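Local coordinates for protein 3-hexulose-6-phosphate synthase (Mycobacterium gastri, PDB 3AJX) that adopts a TIM-barrel fold, belongs to the Orotidine 5'-phosphate decarboxylase / HUMPS family of enzymes and binds a magnesium ion, at residues A[56-61]-A[71-76]; A[29-34]-A[41-46]; A[94-99]-A[104-109]; A[5-10]-A[16-21]. The protein carries 1 engineered substitution. All blocks are in the same frame, centred on the assembly; numbering follows the deposited sequence.

From the N terminus, contact 4 comes first and closes the short loop between strand 2-7 and helix 12-22. Contact 2 follows, bringing helix 42-50 back to strand 28-31 after the intervening helix 33-39. Contact 1 folds helix 66-75 onto strand 55-62, and contact 3 lays strand 105-109 against the preceding helix 89-102. The four loops run in series, with no nesting or crossing. Strands 2-7, 28-31 and 55-62 are neighbours in the eight-stranded parallel barrel, so contacts 4, 2 and 1 succeed one another around it. Contact 3 lies further round, about 23 Å from contact 4 between centres, yet touches contact 1 through Phe74 and Lys104.

Contact 1 (A[56-61]-A[71-76]); sequences VFADMK and DIAFKA. With MG (magnesium ion), chain F.
In the beta-alpha-beta unit of strand 55-62, helix 66-75 and strand 80-84, Ala58 and Met60 of the TIM-barrel strand face Ala73 and Ile72 of the helix. Residues 71-75 run back against residues 56-61, at 151° between their N-to-C directions. Ala73 and Met60 share most of the contact. Ala73 CB lies 4.4 Å from Ala58 CB, then comes within 4.0 Å of Met60 CG. Bends at chi2 (-72°) and chi3 (-84°) curl the Met60 chain around this same methyl, with SD 4.1 Å and CE 4.2 Å from Ala73 CB. The methyl CE also approaches Ile72, 4.4 Å from its CG1. The strand residue between Ala58 and Met60, Asp59, serves the metal site instead: its OD2 binds the magnesium ion at 2.1 Å and pairs in a salt bridge with Lys61 NZ at 2.8 Å. Thr82 OG1 holds the other carboxylate oxygen, OD1, and Glu30 is the second protein residue of the site. Met60 O is hydrogen-bonded to Lys37 NZ of the second subunit. The chemistry is thus split across one strand: apolar groups of Ala58, Met60, Ile72 and Ala73 join strand to helix without a hydrogen bond across them, while charged groups gather around the metal.

Contact 2 (A[29-34]-A[41-46]); sequences IELGTP and LSVITA
Leu31, at the end of strand 28-31, points its side chain at Val43 and Ile44 of helix 42-50. CB points toward the helix, and the side chain leads on to CG, held beside the backbone N (chi1 -66°). CG rests over the helix backbone, 4.3 Å from Ile44 CA, and lies 4.4 Å from Ile44 CG1, the inner part of that side chain. The branches then part. CD1 turns to the preceding helical residue and meets Val43 CG2 at 4.1 Å; the two side chains lie alongside each other, running opposite ways, so the contact is not end-on. Val43 CG2 takes the place anti to its own backbone N, which commits CG1 to the crowded position between N and the carbonyl carbon (chi1 64°). The second leucine branch, CD2, packs on CG1 of Val56 in the next strand. All the joining groups are aliphatic, and no hydrogen bond spans the two segments. Glu30, just before Leu31, is one of the two protein residues of the magnesium site, and Gly32, just after it, occupies the N-cap position of helix 33-39. The leucine therefore plugs the seam between strands 28-31 and 55-62 and helix 42-50, where Val47 also touches it and Ile44 reaches on to Ala58. Two threonines link this region to its neighbours: Thr33 OG1 is hydrogen-bonded to Asp59 O of strand 55-62, and Thr45 OG1 of helix 42-50 to Ala76 O.

Contact 3 (A[94-99]-A[104-109]); sequences GAVKAA and KGVVVD
Ala95 is the first residue of helix 89-102 in this contact to touch Val106 of strand 105-109, with its CB 3.7 Å from Val106 CG2. The same valine methyl sits 3.4 Å from Ala95 O, a carbonyl already engaged by Ala99 N within the helix. Val96 comes next and touches Val106, its CG2 lying 4.3 Å from Val106 CB. One turn after Ala95, Ala99 CB adds to the contact, 3.8 Å from Val106 CG2 and equally 3.8 Å from Gly105 CA. With CG1 anti to the backbone N (chi1 170°), CG2 of Val106 lies beside that N and projects between the two alanines. Ala99 also gives the polar link: its O accepts a nearly straight bond from Lys104 N (2.8 Å, 172° at the hydrogen), the donor being tilted 25° from the carbonyl plane. The Lys104 side chain leads away from the helix, and its NZ bonds Ala78 O. The small alanines are consistent with the close approach of the two segments, whose axes come within 7.2 Å; one backbone bond spans the return from helix to strand, and the Val106 methyl packs beside it.

Contact 4 (A[5-10]-A[16-21]); sequences VAIDLL and LELAGK
This is the opening beta-alpha unit of the TIM barrel: Ile7, at the end of strand 2-7, and Leu9, just past it, pack against Leu18 and Ala19 of helix 12-22. Leu18 is the central piece. Its CG stands anti to the backbone N (chi1 -179°), which sends the side chain out from the helix toward the strand end, and its CD2 does the touching. That methyl lies 4.0 Å from Ile7 CG1 and 4.1 Å from Ile7 CG2, so it rests against both branches of the isoleucine where they leave CB. The two side chains pass alongside each other in opposite directions. Leu9 comes to the same methyl at about a right angle, bringing its CD1 to 4.0 Å from Leu18 CD2. Beyond the fork, the isoleucine chain continues to the next helical residue. Inverse gamma turns centred on Ile7 and Asp8, with weak bonds Asp8 N to Ala6 O and Leu9 N to Ile7 O, bend the backbone as the strand ends, where Ile7 and Leu9 both point toward the helix. The interface is wholly aliphatic, without a hydrogen bond between the segments. Ile7 N is hydrogen-bonded to Glu30 O of the neighbouring strand 28-31, and Tyr190 of helix 187-190 packs on both Leu9 and Leu18. On the solvent side of helix 12-22, Lys21 and Glu17 form a salt bridge whose hydrogen bond is weak. At the far end of the isoleucine, CD1 of Ile7 settles 4.2 Å from Ala19 CB.

Contact 1 (A[56-61]-A[71-76])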
loop_
_atom_site.group_PDB
_atom_site.type_symbol
_atom_site.label_atom_id
_atom_site.label_comp_id
_atom_site.label_asym_id
_atom_site.label_seq_id
_atom_site.Cartn_x
_atom_site.Cartn_y
_atom_site.Cartn_z
ATOM N N VAL A 56 -17.895 -3.054 6.668
ATOM C CA VAL A 56 -16.891 -2.034 6.382
ATOM C C VAL A 56 -15.615 -2.697 5.870
ATOM O O VAL A 56 -15.027 -3.550 6.531
ATOM C CB VAL A 56 -16.604 -1.182 7.632
ATOM C CG1 VAL A 56 -15.449 -0.232 7.366
ATOM C CG2 VAL A 56 -17.855 -0.379 7.994
ATOM N N PHE A 57 -15.211 -2.277 4.676
ATOM C CA PHE A 57 -14.059 -2.807 3.949
ATOM C C PHE A 57 -12.915 -1.782 3.962
ATOM O O PHE A 57 -13.058 -0.685 3.426
ATOM C CB PHE A 57 -14.564 -3.081 2.524
ATOM C CG PHE A 57 -13.567 -3.701 1.591
ATOM C CD1 PHE A 57 -13.752 -5.007 1.143
ATOM C CD2 PHE A 57 -12.547 -2.940 1.032
ATOM C CE1 PHE A 57 -12.947 -5.543 0.139
ATOM C CE2 PHE A 57 -11.738 -3.466 0.030
ATOM C CZ PHE A 57 -11.943 -4.773 -0.419
ATOM N N ALA A 58 -11.793 -2.130 4.590
ATOM C CA ALA A 58 -10.639 -1.227 4.644
ATOM C C ALA A 58 -9.634 -1.667 3.584
ATOM O O ALA A 58 -9.019 -2.728 3.713
ATOM C CB ALA A 58 -9.999 -1.262 6.038
ATOM N N ASP A 59 -9.483 -0.856 2.538
ATOM C CA ASP A 59 -8.576 -1.174 1.436
ATOM C C ASP A 59 -7.133 -0.815 1.776
ATOM O O ASP A 59 -6.548 0.111 1.201
ATOM C CB ASP A 59 -9.011 -0.428 0.169
ATOM C CG ASP A 59 -8.558 -1.121 -1.103
ATOM O OD1 ASP A 59 -7.747 -2.066 -1.017
ATOM O OD2 ASP A 59 -9.014 -0.717 -2.193
ATOM N N MET A 60 -6.560 -1.564 2.711
ATOM C CA MET A 60 -5.188 -1.342 3.157
ATOM C C MET A 60 -4.153 -1.657 2.081
ATOM O O MET A 60 -3.110 -1.008 2.008
ATOM C CB MET A 60 -4.901 -2.210 4.387
ATOM C CG MET A 60 -5.768 -1.927 5.599
ATOM S SD MET A 60 -5.369 -0.355 6.398
ATOM C CE MET A 60 -3.977 -0.828 7.451
ATOM N N LYS A 61 -4.456 -2.647 1.241
ATOM C CA LYS A 61 -3.535 -3.093 0.197
ATOM C C LYS A 61 -2.181 -3.391 0.834
ATOM O O LYS A 61 -1.130 -2.994 0.331
ATOM C CB LYS A 61 -3.384 -2.042 -0.912
ATOM C CG LYS A 61 -4.534 -2.035 -1.914
ATOM C CD LYS A 61 -4.214 -1.158 -3.116
ATOM C CE LYS A 61 -5.343 -1.169 -4.137
ATOM N NZ LYS A 61 -6.606 -0.610 -3.577
ATOM N N ASP A 71 -4.513 -6.415 11.799
ATOM C CA ASP A 71 -4.956 -6.225 13.170
ATOM C C ASP A 71 -5.379 -4.798 13.500
ATOM O O ASP A 71 -6.447 -4.585 14.075
ATOM C CB ASP A 71 -3.868 -6.664 14.148
ATOM C CG ASP A 71 -4.434 -7.077 15.491
ATOM O OD1 ASP A 71 -5.268 -8.006 15.520
ATOM O OD2 ASP A 71 -4.051 -6.478 16.516
ATOM N N ILE A 72 -4.560 -3.815 13.145
ATOM C CA ILE A 72 -4.925 -2.443 13.476
ATOM C C ILE A 72 -6.169 -1.976 12.724
ATOM O O ILE A 72 -6.963 -1.196 13.256
ATOM C CB ILE A 72 -3.735 -1.462 13.259
ATOM C CG1 ILE A 72 -3.337 -1.397 11.781
ATOM C CG2 ILE A 72 -2.557 -1.895 14.133
ATOM C CD1 ILE A 72 -2.176 -0.441 11.510
ATOM N N ALA A 73 -6.360 -2.466 11.500
ATOM C CA ALA A 73 -7.536 -2.091 10.718
ATOM C C ALA A 73 -8.788 -2.743 11.316
ATOM O O ALA A 73 -9.842 -2.109 11.422
ATOM C CB ALA A 73 -7.354 -2.515 9.260
ATOM N N PHE A 74 -8.674 -4.010 11.706
ATOM C CA PHE A 74 -9.797 -4.721 12.314
ATOM C C PHE A 74 -10.183 -4.055 13.630
ATOM O O PHE A 74 -11.365 -3.845 13.909
ATOM C CB PHE A 74 -9.427 -6.187 12.579
ATOM C CG PHE A 74 -9.397 -7.048 11.342
ATOM C CD1 PHE A 74 -8.423 -8.031 11.195
ATOM C CD2 PHE A 74 -10.351 -6.895 10.342
ATOM C CE1 PHE A 74 -8.397 -8.848 10.071
ATOM C CE2 PHE A 74 -10.335 -7.714 9.209
ATOM C CZ PHE A 74 -9.356 -8.692 9.075
ATOM N N LYS A 75 -9.181 -3.719 14.434
ATOM C CA LYS A 75 -9.429 -3.084 15.721
ATOM C C LYS A 75 -10.053 -1.706 15.554
ATOM O O LYS A 75 -10.774 -1.233 16.435
ATOM C CB LYS A 75 -8.127 -2.988 16.520
ATOM C CG LYS A 75 -7.685 -4.335 17.081
ATOM C CD LYS A 75 -6.444 -4.233 17.952
ATOM C CE LYS A 75 -6.180 -5.564 18.649
ATOM N NZ LYS A 75 -5.089 -5.472 19.659
ATOM N N ALA A 76 -9.787 -1.073 14.415
ATOM C CA ALA A 76 -10.331 0.249 14.128
ATOM C C ALA A 76 -11.779 0.166 13.644
ATOM O O ALA A 76 -12.424 1.193 13.434
ATOM C CB ALA A 76 -9.469 0.958 13.086
HETATM MG MG MG F . -10.248 -1.037 -3.854
HETATM O O HOH W 1 -8.775 -1.228 -5.236
HETATM O O HOH W 2 -11.671 -1.534 -4.369
HETATM O O HOH W 3 -9.626 -3.045 -3.410
#

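Contact 2 (A[29-34]-A[41-46])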
loop_
_atom_site.group_PDB
_atom_site.type_symbol
_atom_site.label_atom_id
_atom_site.label_comp_id
_atom_site.label_asym_id
_atom_site.label_seq_id
_atom_site.Cartn_x
_atom_site.Cartn_y
_atom_site.Cartn_z
ATOM N N ILE A 29 -19.311 -1.137 2.424
ATOM C CA ILE A 29 -18.803 0.223 2.285
ATOM C C ILE A 29 -17.284 0.140 2.371
ATOM O O ILE A 29 -16.729 -0.217 3.412
ATOM C CB ILE A 29 -19.301 1.144 3.413
ATOM C CG1 ILE A 29 -20.821 1.270 3.343
ATOM C CG2 ILE A 29 -18.663 2.521 3.277
ATOM C CD1 ILE A 29 -21.423 1.990 4.532
ATOM N N GLU A 30 -16.624 0.459 1.265
ATOM C CA GLU A 30 -15.169 0.420 1.205
ATOM C C GLU A 30 -14.525 1.783 1.400
ATOM O O GLU A 30 -14.949 2.770 0.800
ATOM C CB GLU A 30 -14.707 -0.127 -0.148
ATOM C CG GLU A 30 -13.212 0.045 -0.399
ATOM C CD GLU A 30 -12.831 -0.153 -1.852
ATOM O OE1 GLU A 30 -13.459 -0.999 -2.520
ATOM O OE2 GLU A 30 -11.898 0.537 -2.325
ATOM N N LEU A 31 -13.501 1.821 2.247
ATOM C CA LEU A 31 -12.730 3.037 2.479
ATOM C C LEU A 31 -11.497 2.800 1.611
ATOM O O LEU A 31 -10.689 1.912 1.893
ATOM C CB LEU A 31 -12.323 3.173 3.952
ATOM C CG LEU A 31 -13.413 3.376 5.015
ATOM C CD1 LEU A 31 -14.318 4.529 4.604
ATOM C CD2 LEU A 31 -14.221 2.108 5.179
ATOM N N GLY A 32 -11.373 3.582 0.547
ATOM C CA GLY A 32 -10.266 3.420 -0.376
ATOM C C GLY A 32 -8.878 3.616 0.192
ATOM O O GLY A 32 -8.693 4.226 1.243
ATOM N N THR A 33 -7.892 3.096 -0.528
ATOM C CA THR A 33 -6.506 3.202 -0.105
ATOM C C THR A 33 -6.060 4.657 0.059
ATOM O O THR A 33 -5.437 5.007 1.058
ATOM C CB THR A 33 -5.587 2.471 -1.097
ATOM O OG1 THR A 33 -6.081 1.139 -1.299
ATOM C CG2 THR A 33 -4.173 2.394 -0.550
ATOM N N PRO A 34 -6.374 5.532 -0.916
ATOM C CA PRO A 34 -5.951 6.929 -0.758
ATOM C C PRO A 34 -6.626 7.603 0.439
ATOM O O PRO A 34 -6.040 8.469 1.085
ATOM C CB PRO A 34 -6.342 7.562 -2.095
ATOM C CG PRO A 34 -7.522 6.745 -2.526
ATOM C CD PRO A 34 -7.094 5.338 -2.187
ATOM N N LEU A 41 -6.426 5.490 10.185
ATOM C CA LEU A 41 -7.465 4.552 10.608
ATOM C C LEU A 41 -8.758 5.164 11.147
ATOM O O LEU A 41 -9.798 4.507 11.134
ATOM C CB LEU A 41 -6.888 3.586 11.649
ATOM C CG LEU A 41 -5.691 2.744 11.192
ATOM C CD1 LEU A 41 -5.181 1.917 12.363
ATOM C CD2 LEU A 41 -6.098 1.844 10.035
ATOM N N SER A 42 -8.709 6.411 11.611
ATOM C CA SER A 42 -9.909 7.043 12.157
ATOM C C SER A 42 -11.070 7.123 11.168
ATOM O O SER A 42 -12.227 7.171 11.579
ATOM C CB SER A 42 -9.592 8.446 12.698
ATOM O OG SER A 42 -9.105 9.302 11.683
ATOM N N VAL A 43 -10.783 7.131 9.867
ATOM C CA VAL A 43 -11.876 7.200 8.903
ATOM C C VAL A 43 -12.673 5.892 8.932
ATOM O O VAL A 43 -13.888 5.888 8.731
ATOM C CB VAL A 43 -11.370 7.497 7.464
ATOM C CG1 VAL A 43 -10.493 6.365 6.956
ATOM C CG2 VAL A 43 -12.558 7.726 6.536
ATOM N N ILE A 44 -11.983 4.784 9.194
ATOM C CA ILE A 44 -12.622 3.475 9.279
ATOM C C ILE A 44 -13.566 3.461 10.477
ATOM O O ILE A 44 -14.715 3.031 10.384
ATOM C CB ILE A 44 -11.581 2.349 9.489
ATOM C CG1 ILE A 44 -10.673 2.238 8.266
ATOM C CG2 ILE A 44 -12.289 1.015 9.750
ATOM C CD1 ILE A 44 -9.495 1.305 8.483
ATOM N N THR A 45 -13.061 3.939 11.607
ATOM C CA THR A 45 -13.834 3.973 12.838
ATOM C C THR A 45 -15.070 4.850 12.709
ATOM O O THR A 45 -16.150 4.483 13.168
ATOM C CB THR A 45 -12.970 4.486 13.996
ATOM O OG1 THR A 45 -11.759 3.721 14.052
ATOM C CG2 THR A 45 -13.712 4.351 15.318
ATOM N N ALA A 46 -14.906 6.002 12.071
ATOM C CA ALA A 46 -16.014 6.936 11.888
ATOM C C ALA A 46 -17.124 6.353 11.020
ATOM O O ALA A 46 -18.307 6.486 11.336
ATOM C CB ALA A 46 -15.500 8.233 11.277
#

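Contact 3 (A[94-99]-A[104-109])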
loop_
_atom_site.group_PDB
_atom_site.type_symbol
_atom_site.label_atom_id
_atom_site.label_comp_id
_atom_site.label_asym_id
_atom_site.label_seq_id
_atom_site.Cartn_x
_atom_site.Cartn_y
_atom_site.Cartn_z
ATOM N N GLY A 94 -0.291 -14.040 7.724
ATOM C CA GLY A 94 -0.355 -13.245 8.936
ATOM C C GLY A 94 -1.661 -12.482 9.032
ATOM O O GLY A 94 -2.260 -12.392 10.104
ATOM N N ALA A 95 -2.099 -11.917 7.912
ATOM C CA ALA A 95 -3.352 -11.177 7.887
ATOM C C ALA A 95 -4.504 -12.138 8.181
ATOM O O ALA A 95 -5.430 -11.806 8.923
ATOM C CB ALA A 95 -3.548 -10.523 6.526
ATOM N N VAL A 96 -4.446 -13.330 7.593
ATOM C CA VAL A 96 -5.487 -14.326 7.810
ATOM C C VAL A 96 -5.542 -14.731 9.285
ATOM O O VAL A 96 -6.622 -14.943 9.838
ATOM C CB VAL A 96 -5.253 -15.575 6.921
ATOM C CG1 VAL A 96 -6.143 -16.730 7.377
ATOM C CG2 VAL A 96 -5.562 -15.230 5.463
ATOM N N LYS A 97 -4.380 -14.816 9.925
ATOM C CA LYS A 97 -4.326 -15.189 11.336
ATOM C C LYS A 97 -5.048 -14.124 12.164
ATOM O O LYS A 97 -5.801 -14.443 13.090
ATOM C CB LYS A 97 -2.868 -15.329 11.780
ATOM C CG LYS A 97 -2.680 -16.032 13.110
ATOM C CD LYS A 97 -1.204 -16.306 13.350
ATOM C CE LYS A 97 -0.994 -17.174 14.574
ATOM N NZ LYS A 97 0.455 -17.430 14.828
ATOM N N ALA A 98 -4.835 -12.859 11.821
ATOM C CA ALA A 98 -5.497 -11.777 12.542
ATOM C C ALA A 98 -6.999 -11.829 12.269
ATOM O O ALA A 98 -7.808 -11.593 13.164
ATOM C CB ALA A 98 -4.934 -10.432 12.117
ATOM N N ALA A 99 -7.374 -12.141 11.030
ATOM C CA ALA A 99 -8.790 -12.222 10.688
ATOM C C ALA A 99 -9.469 -13.325 11.504
ATOM O O ALA A 99 -10.573 -13.137 12.015
ATOM C CB ALA A 99 -8.955 -12.485 9.190
ATOM N N LYS A 104 -13.166 -12.163 11.554
ATOM C CA LYS A 104 -13.381 -11.255 10.438
ATOM C C LYS A 104 -12.718 -11.847 9.202
ATOM O O LYS A 104 -12.421 -13.042 9.180
ATOM C CB LYS A 104 -12.836 -9.865 10.781
ATOM C CG LYS A 104 -13.729 -9.140 11.798
ATOM C CD LYS A 104 -13.203 -7.774 12.207
ATOM C CE LYS A 104 -14.222 -7.052 13.090
ATOM N NZ LYS A 104 -13.749 -5.715 13.558
ATOM N N GLY A 105 -12.483 -11.047 8.168
ATOM C CA GLY A 105 -11.896 -11.638 6.984
ATOM C C GLY A 105 -10.934 -10.834 6.142
ATOM O O GLY A 105 -10.918 -9.606 6.166
ATOM N N VAL A 106 -10.129 -11.564 5.381
ATOM C CA VAL A 106 -9.154 -10.968 4.494
ATOM C C VAL A 106 -9.571 -11.139 3.046
ATOM O O VAL A 106 -10.026 -12.210 2.634
ATOM C CB VAL A 106 -7.762 -11.622 4.660
ATOM C CG1 VAL A 106 -6.831 -11.150 3.552
ATOM C CG2 VAL A 106 -7.180 -11.271 6.014
ATOM N N VAL A 107 -9.419 -10.067 2.281
ATOM C CA VAL A 107 -9.715 -10.085 0.863
ATOM C C VAL A 107 -8.375 -9.844 0.193
ATOM O O VAL A 107 -7.682 -8.883 0.513
ATOM C CB VAL A 107 -10.687 -8.956 0.473
ATOM C CG1 VAL A 107 -10.826 -8.882 -1.057
ATOM C CG2 VAL A 107 -12.037 -9.205 1.123
ATOM N N VAL A 108 -7.981 -10.728 -0.712
ATOM C CA VAL A 108 -6.712 -10.528 -1.394
ATOM C C VAL A 108 -6.978 -9.779 -2.695
ATOM O O VAL A 108 -7.727 -10.248 -3.550
ATOM C CB VAL A 108 -6.009 -11.874 -1.674
ATOM C CG1 VAL A 108 -4.746 -11.641 -2.494
ATOM C CG2 VAL A 108 -5.659 -12.554 -0.351
ATOM N N ASP A 109 -6.381 -8.596 -2.812
ATOM C CA ASP A 109 -6.539 -7.750 -3.991
ATOM C C ASP A 109 -5.523 -8.201 -5.035
ATOM O O ASP A 109 -4.315 -8.058 -4.838
ATOM C CB ASP A 109 -6.291 -6.287 -3.609
ATOM C CG ASP A 109 -6.662 -5.326 -4.713
ATOM O OD1 ASP A 109 -6.648 -5.741 -5.887
ATOM O OD2 ASP A 109 -6.958 -4.152 -4.408
#

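Contact 4 (A[5-10]-A[16-21])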
loop_
_atom_site.group_PDB
_atom_site.type_symbol
_atom_site.label_atom_id
_atom_site.label_comp_id
_atom_site.label_asym_id
_atom_site.label_seq_id
_atom_site.Cartn_x
_atom_site.Cartn_y
_atom_site.Cartn_z
ATOM N N VAL A 5 -19.493 -0.169 -2.485
ATOM C CA VAL A 5 -19.120 1.169 -2.933
ATOM C C VAL A 5 -17.674 1.448 -2.530
ATOM O O VAL A 5 -17.306 1.325 -1.362
ATOM C CB VAL A 5 -20.045 2.272 -2.336
ATOM C CG1 VAL A 5 -20.052 2.206 -0.815
ATOM C CG2 VAL A 5 -19.569 3.645 -2.803
ATOM N N ALA A 6 -16.848 1.790 -3.511
ATOM C CA ALA A 6 -15.447 2.093 -3.245
ATOM C C ALA A 6 -15.311 3.595 -3.048
ATOM O O ALA A 6 -15.319 4.360 -4.018
ATOM C CB ALA A 6 -14.575 1.629 -4.409
ATOM N N ILE A 7 -15.203 4.017 -1.790
ATOM C CA ILE A 7 -15.061 5.436 -1.483
ATOM C C ILE A 7 -13.589 5.828 -1.600
ATOM O O ILE A 7 -12.846 5.831 -0.617
ATOM C CB ILE A 7 -15.578 5.758 -0.063
ATOM C CG1 ILE A 7 -17.041 5.323 0.067
ATOM C CG2 ILE A 7 -15.461 7.257 0.205
ATOM C CD1 ILE A 7 -17.675 5.641 1.408
ATOM N N ASP A 8 -13.175 6.145 -2.821
ATOM C CA ASP A 8 -11.800 6.525 -3.091
ATOM C C ASP A 8 -11.648 8.039 -3.053
ATOM O O ASP A 8 -11.151 8.652 -3.999
ATOM C CB ASP A 8 -11.377 5.967 -4.453
ATOM C CG ASP A 8 -11.209 4.459 -4.433
ATOM O OD1 ASP A 8 -11.413 3.810 -5.481
ATOM O OD2 ASP A 8 -10.859 3.917 -3.363
ATOM N N LEU A 9 -12.097 8.633 -1.950
ATOM C CA LEU A 9 -12.026 10.075 -1.759
ATOM C C LEU A 9 -10.867 10.418 -0.825
ATOM O O LEU A 9 -10.111 9.531 -0.424
ATOM C CB LEU A 9 -13.350 10.592 -1.196
ATOM C CG LEU A 9 -14.554 10.310 -2.106
ATOM C CD1 LEU A 9 -15.822 10.851 -1.468
ATOM C CD2 LEU A 9 -14.325 10.947 -3.471
ATOM N N LEU A 10 -10.724 11.691 -0.464
ATOM C CA LEU A 10 -9.596 12.089 0.377
ATOM C C LEU A 10 -9.873 12.658 1.766
ATOM O O LEU A 10 -8.936 13.059 2.459
ATOM C CB LEU A 10 -8.712 13.072 -0.393
ATOM C CG LEU A 10 -8.146 12.568 -1.725
ATOM C CD1 LEU A 10 -7.322 13.671 -2.371
ATOM C CD2 LEU A 10 -7.294 11.325 -1.496
ATOM N N LEU A 16 -17.994 10.268 4.836
ATOM C CA LEU A 16 -19.207 10.152 5.639
ATOM C C LEU A 16 -20.430 10.666 4.885
ATOM O O LEU A 16 -21.500 10.059 4.933
ATOM C CB LEU A 16 -19.051 10.928 6.945
ATOM C CG LEU A 16 -18.150 10.312 8.014
ATOM C CD1 LEU A 16 -18.019 11.280 9.179
ATOM C CD2 LEU A 16 -18.736 8.986 8.482
ATOM N N GLU A 17 -20.277 11.792 4.193
ATOM C CA GLU A 17 -21.390 12.350 3.440
ATOM C C GLU A 17 -21.821 11.390 2.340
ATOM O O GLU A 17 -23.014 11.167 2.137
ATOM C CB GLU A 17 -21.007 13.705 2.837
ATOM C CG GLU A 17 -22.080 14.288 1.924
ATOM C CD GLU A 17 -21.798 15.724 1.525
ATOM O OE1 GLU A 17 -22.517 16.250 0.646
ATOM O OE2 GLU A 17 -20.865 16.330 2.096
ATOM N N LEU A 18 -20.851 10.812 1.635
ATOM C CA LEU A 18 -21.161 9.874 0.562
ATOM C C LEU A 18 -21.810 8.614 1.114
ATOM O O LEU A 18 -22.821 8.148 0.590
ATOM C CB LEU A 18 -19.894 9.493 -0.211
ATOM C CG LEU A 18 -20.125 8.519 -1.369
ATOM C CD1 LEU A 18 -21.095 9.134 -2.368
ATOM C CD2 LEU A 18 -18.807 8.188 -2.048
ATOM N N ALA A 19 -21.226 8.064 2.175
ATOM C CA ALA A 19 -21.763 6.852 2.784
ATOM C C ALA A 19 -23.208 7.070 3.223
ATOM O O ALA A 19 -24.036 6.167 3.125
ATOM C CB ALA A 19 -20.905 6.438 3.977
ATOM N N GLY A 20 -23.508 8.271 3.707
ATOM C CA GLY A 20 -24.860 8.563 4.148
ATOM C C GLY A 20 -25.874 8.524 3.019
ATOM O O GLY A 20 -27.025 8.131 3.222
ATOM N N LYS A 21 -25.446 8.923 1.825
ATOM C CA LYS A 21 -26.325 8.954 0.659
ATOM C C LYS A 21 -26.521 7.612 -0.044
ATOM O O LYS A 21 -27.560 7.383 -0.664
ATOM C CB LYS A 21 -25.793 9.953 -0.371
ATOM C CG LYS A 21 -25.636 11.371 0.138
ATOM C CD LYS A 21 -25.123 12.274 -0.967
ATOM C CE LYS A 21 -24.946 13.702 -0.478
ATOM N NZ LYS A 21 -24.463 14.597 -1.566
#